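Local coordinates for suppressor of fused homolog (Drosophila melanogaster, PDB 6LPH), which probably binds and sequesters DNA-binding transcription factors and, through the part of the protein present here, binds a Fu peptide, at residues P33-V38 / S56-P61. Residues are numbered along the deposited sequence; the frame is centred on the assembly and turned at random.
Sequences PNPLQV and SMYNYP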
ATOM      1  N   PRO A  33      -7.630 -13.470 -11.407  1.00 19.33           N
ATOM      2  CA  PRO A  33      -6.366 -13.871 -12.035  1.00 20.35           C
ATOM      3  C   PRO A  33      -5.702 -12.753 -12.862  1.00 19.71           C
ATOM      4  O   PRO A  33      -4.518 -12.866 -13.183  1.00 20.41           O
ATOM      5  CB  PRO A  33      -6.786 -15.052 -12.938  1.00 21.84           C
ATOM      6  CG  PRO A  33      -8.237 -14.773 -13.276  1.00 20.82           C
ATOM      7  CD  PRO A  33      -8.801 -14.124 -12.040  1.00 20.60           C
ATOM      8  N   ASN A  34      -6.439 -11.693 -13.197  1.00 17.04           N
ATOM      9  CA  ASN A  34      -5.902 -10.682 -14.108  1.00 18.16           C
ATOM     10  C   ASN A  34      -6.276  -9.267 -13.636  1.00 17.87           C
ATOM     11  O   ASN A  34      -7.061  -8.574 -14.285  1.00 18.05           O
ATOM     12  CB  ASN A  34      -6.351 -10.977 -15.555  1.00 21.76           C
ATOM     13  CG  ASN A  34      -5.661 -10.092 -16.595  1.00 23.18           C
ATOM     14  OD1 ASN A  34      -4.538  -9.611 -16.406  1.00 22.75           O
ATOM     15  ND2 ASN A  34      -6.348  -9.871 -17.707  1.00 28.39           N
ATOM     16  N   PRO A  35      -5.700  -8.846 -12.489  1.00 17.19           N
ATOM     17  CA  PRO A  35      -6.032  -7.550 -11.917  1.00 16.57           C
ATOM     18  C   PRO A  35      -5.470  -6.432 -12.788  1.00 16.52           C
ATOM     19  O   PRO A  35      -4.525  -6.662 -13.578  1.00 17.09           O
ATOM     20  CB  PRO A  35      -5.296  -7.562 -10.568  1.00 17.15           C
ATOM     21  CG  PRO A  35      -4.111  -8.480 -10.797  1.00 16.60           C
ATOM     22  CD  PRO A  35      -4.661  -9.549 -11.698  1.00 17.98           C
ATOM     23  N   LEU A  36      -6.083  -5.256 -12.679  1.00 14.31           N
ATOM     24  CA  LEU A  36      -5.475  -4.036 -13.167  1.00 15.58           C
ATOM     25  C   LEU A  36      -4.136  -3.797 -12.470  1.00 14.60           C
ATOM     26  O   LEU A  36      -4.009  -4.051 -11.275  1.00 13.55           O
ATOM     27  CB  LEU A  36      -6.382  -2.856 -12.823  1.00 16.10           C
ATOM     28  CG  LEU A  36      -7.349  -2.163 -13.787  1.00 22.11           C
ATOM     29  CD1 LEU A  36      -7.487  -2.816 -15.154  1.00 18.49           C
ATOM     30  CD2 LEU A  36      -8.682  -1.908 -13.108  1.00 24.26           C
ATOM     31  N   GLN A  37      -3.160  -3.289 -13.219  1.00 14.51           N
ATOM     32  CA  GLN A  37      -1.928  -2.781 -12.639  1.00 14.86           C
ATOM     33  C   GLN A  37      -1.662  -1.356 -13.082  1.00 15.06           C
ATOM     34  O   GLN A  37      -1.951  -0.986 -14.208  1.00 16.16           O
ATOM     35  CB  GLN A  37      -0.737  -3.626 -13.037  1.00 15.55           C
ATOM     36  CG  GLN A  37      -0.855  -5.086 -12.635  1.00 13.96           C
ATOM     37  CD  GLN A  37       0.465  -5.814 -12.741  1.00 15.69           C
ATOM     38  OE1 GLN A  37       1.048  -5.966 -13.839  1.00 15.78           O
ATOM     39  NE2 GLN A  37       0.954  -6.266 -11.608  1.00 13.59           N
ATOM     40  N   VAL A  38      -1.089  -0.565 -12.189  1.00 14.14           N
ATOM     41  CA  VAL A  38      -0.461   0.685 -12.596  1.00 14.25           C
ATOM     42  C   VAL A  38       0.981   0.302 -12.938  1.00 14.87           C
ATOM     43  O   VAL A  38       1.715  -0.224 -12.097  1.00 16.17           O
ATOM     44  CB  VAL A  38      -0.542   1.775 -11.499  1.00 15.87           C
ATOM     45  CG1 VAL A  38       0.220   3.034 -11.928  1.00 17.66           C
ATOM     46  CG2 VAL A  38      -1.994   2.162 -11.234  1.00 16.52           C
ATOM     47  N   SER A  56      -0.198  -3.753  -8.358  1.00  9.91           N
ATOM     48  CA  SER A  56      -1.455  -4.459  -8.595  1.00 10.18           C
ATOM     49  C   SER A  56      -2.563  -3.878  -7.730  1.00 10.09           C
ATOM     50  O   SER A  56      -2.325  -3.455  -6.606  1.00 10.10           O
ATOM     51  CB  SER A  56      -1.325  -5.941  -8.248  1.00 11.17           C
ATOM     52  OG  SER A  56      -0.587  -6.610  -9.250  1.00 14.33           O
ATOM     53  N   MET A  57      -3.789  -3.928  -8.234  1.00 10.00           N
ATOM     54  CA  MET A  57      -4.949  -3.416  -7.474  1.00 11.30           C
ATOM     55  C   MET A  57      -6.010  -4.495  -7.442  1.00 13.41           C
ATOM     56  O   MET A  57      -6.392  -5.008  -8.503  1.00 16.33           O
ATOM     57  CB  MET A  57      -5.489  -2.156  -8.164  1.00 12.19           C
ATOM     58  CG  MET A  57      -4.396  -1.115  -8.433  1.00 13.07           C
ATOM     59  SD  MET A  57      -5.120   0.473  -8.963  1.00 17.06           S
ATOM     60  CE  MET A  57      -5.505   0.066 -10.660  1.00 18.21           C
ATOM     61  N   TYR A  58      -6.463  -4.877  -6.243  1.00 12.57           N
ATOM     62  CA  TYR A  58      -7.492  -5.900  -6.126  1.00 13.51           C
ATOM     63  C   TYR A  58      -8.699  -5.350  -5.381  1.00 13.28           C
ATOM     64  O   TYR A  58      -8.565  -4.452  -4.564  1.00 11.86           O
ATOM     65  CB  TYR A  58      -6.954  -7.108  -5.333  1.00 12.99           C
ATOM     66  CG  TYR A  58      -5.945  -7.953  -6.064  1.00 13.23           C
ATOM     67  CD1 TYR A  58      -4.557  -7.713  -5.932  1.00 15.17           C
ATOM     68  CD2 TYR A  58      -6.365  -8.998  -6.892  1.00 13.91           C
ATOM     69  CE1 TYR A  58      -3.625  -8.490  -6.611  1.00 14.54           C
ATOM     70  CE2 TYR A  58      -5.437  -9.810  -7.549  1.00 14.00           C
ATOM     71  CZ  TYR A  58      -4.081  -9.559  -7.409  1.00 15.68           C
ATOM     72  OH  TYR A  58      -3.181 -10.351  -8.091  1.00 16.55           O
ATOM     73  N   ASN A  59      -9.869  -5.916  -5.669  1.00 14.12           N
ATOM     74  CA  ASN A  59     -11.049  -5.696  -4.847  1.00 14.73           C
ATOM     75  C   ASN A  59     -11.108  -6.754  -3.784  1.00 14.67           C
ATOM     76  O   ASN A  59     -10.959  -7.945  -4.090  1.00 19.57           O
ATOM     77  CB  ASN A  59     -12.338  -5.806  -5.678  1.00 17.16           C
ATOM     78  CG  ASN A  59     -13.582  -5.516  -4.847  1.00 19.14           C
ATOM     79  OD1 ASN A  59     -13.768  -4.401  -4.397  1.00 27.26           O
ATOM     80  ND2 ASN A  59     -14.418  -6.518  -4.627  1.00 20.46           N
ATOM     81  N   TYR A  60     -11.333  -6.340  -2.541  1.00 12.59           N
ATOM     82  CA  TYR A  60     -11.596  -7.307  -1.475  1.00 14.70           C
ATOM     83  C   TYR A  60     -13.024  -7.096  -0.946  1.00 14.72           C
ATOM     84  O   TYR A  60     -13.304  -6.048  -0.366  1.00 13.99           O
ATOM     85  CB  TYR A  60     -10.565  -7.220  -0.325  1.00 14.02           C
ATOM     86  CG  TYR A  60     -10.750  -8.396   0.610  1.00 15.15           C
ATOM     87  CD1 TYR A  60     -11.448  -8.258   1.816  1.00 12.42           C
ATOM     88  CD2 TYR A  60     -10.271  -9.686   0.250  1.00 16.09           C
ATOM     89  CE1 TYR A  60     -11.664  -9.385   2.653  1.00 15.44           C
ATOM     90  CE2 TYR A  60     -10.491 -10.794   1.068  1.00 17.09           C
ATOM     91  CZ  TYR A  60     -11.185 -10.642   2.262  1.00 16.36           C
ATOM     92  OH  TYR A  60     -11.397 -11.748   3.077  1.00 20.49           O
ATOM     93  N   PRO A  61     -13.929  -8.089  -1.138  1.00 14.25           N
ATOM     94  CA  PRO A  61     -15.324  -7.904  -0.737  1.00 13.29           C
ATOM     95  C   PRO A  61     -15.540  -7.686   0.763  1.00 14.86           C
ATOM     96  O   PRO A  61     -16.558  -7.093   1.154  1.00 16.15           O
ATOM     97  CB  PRO A  61     -16.002  -9.231  -1.192  1.00 14.06           C
ATOM     98  CG  PRO A  61     -15.135  -9.743  -2.300  1.00 14.58           C
ATOM     99  CD  PRO A  61     -13.730  -9.379  -1.839  1.00 14.21           C
TER
HETATM  100  O   HOH W   1      -8.186  -4.908 -10.573  1.00 19.49           O
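Q37 NE2 gives a hydrogen bond to S56 OG at 2.8 Å, with the hydroxyl oxygen close to the amide plane of Q37. Both side chains lie on the same side of the sheet, in an antiparallel non-hydrogen-bonded pair, and touch F77 of strand 71-77. Q37 OE1 takes a hydrogen bond from a polar side chain of the bound peptide, so the bond to S56 is likely to fix the rotation of an amide that reaches the peptide. An alanine in place of Q37 would probably leave S56 OG without this donor and the peptide side chain without its acceptor. Next along the strands, M57 N hydrogen-bonds to L36 O at 3.1 Å, but L36 N and M57 O are bridged by a water. On the opposite side M57 bends at its thioether (chi3 -77°), bringing CE to 3.7 Å from L36 CB and 4.1 Å from V38 CG2. P35 lays CB over one face of the Y58 ring, 4.0 Å from its centroid, a CH-pi contact; the Y58 ring also stacks with Y29. The strands part at L36, where the water is inserted, but stay paired toward V38, an antiparallel edge pair of the mixed SUFU sheet, which the peptide extends by beta augmentation.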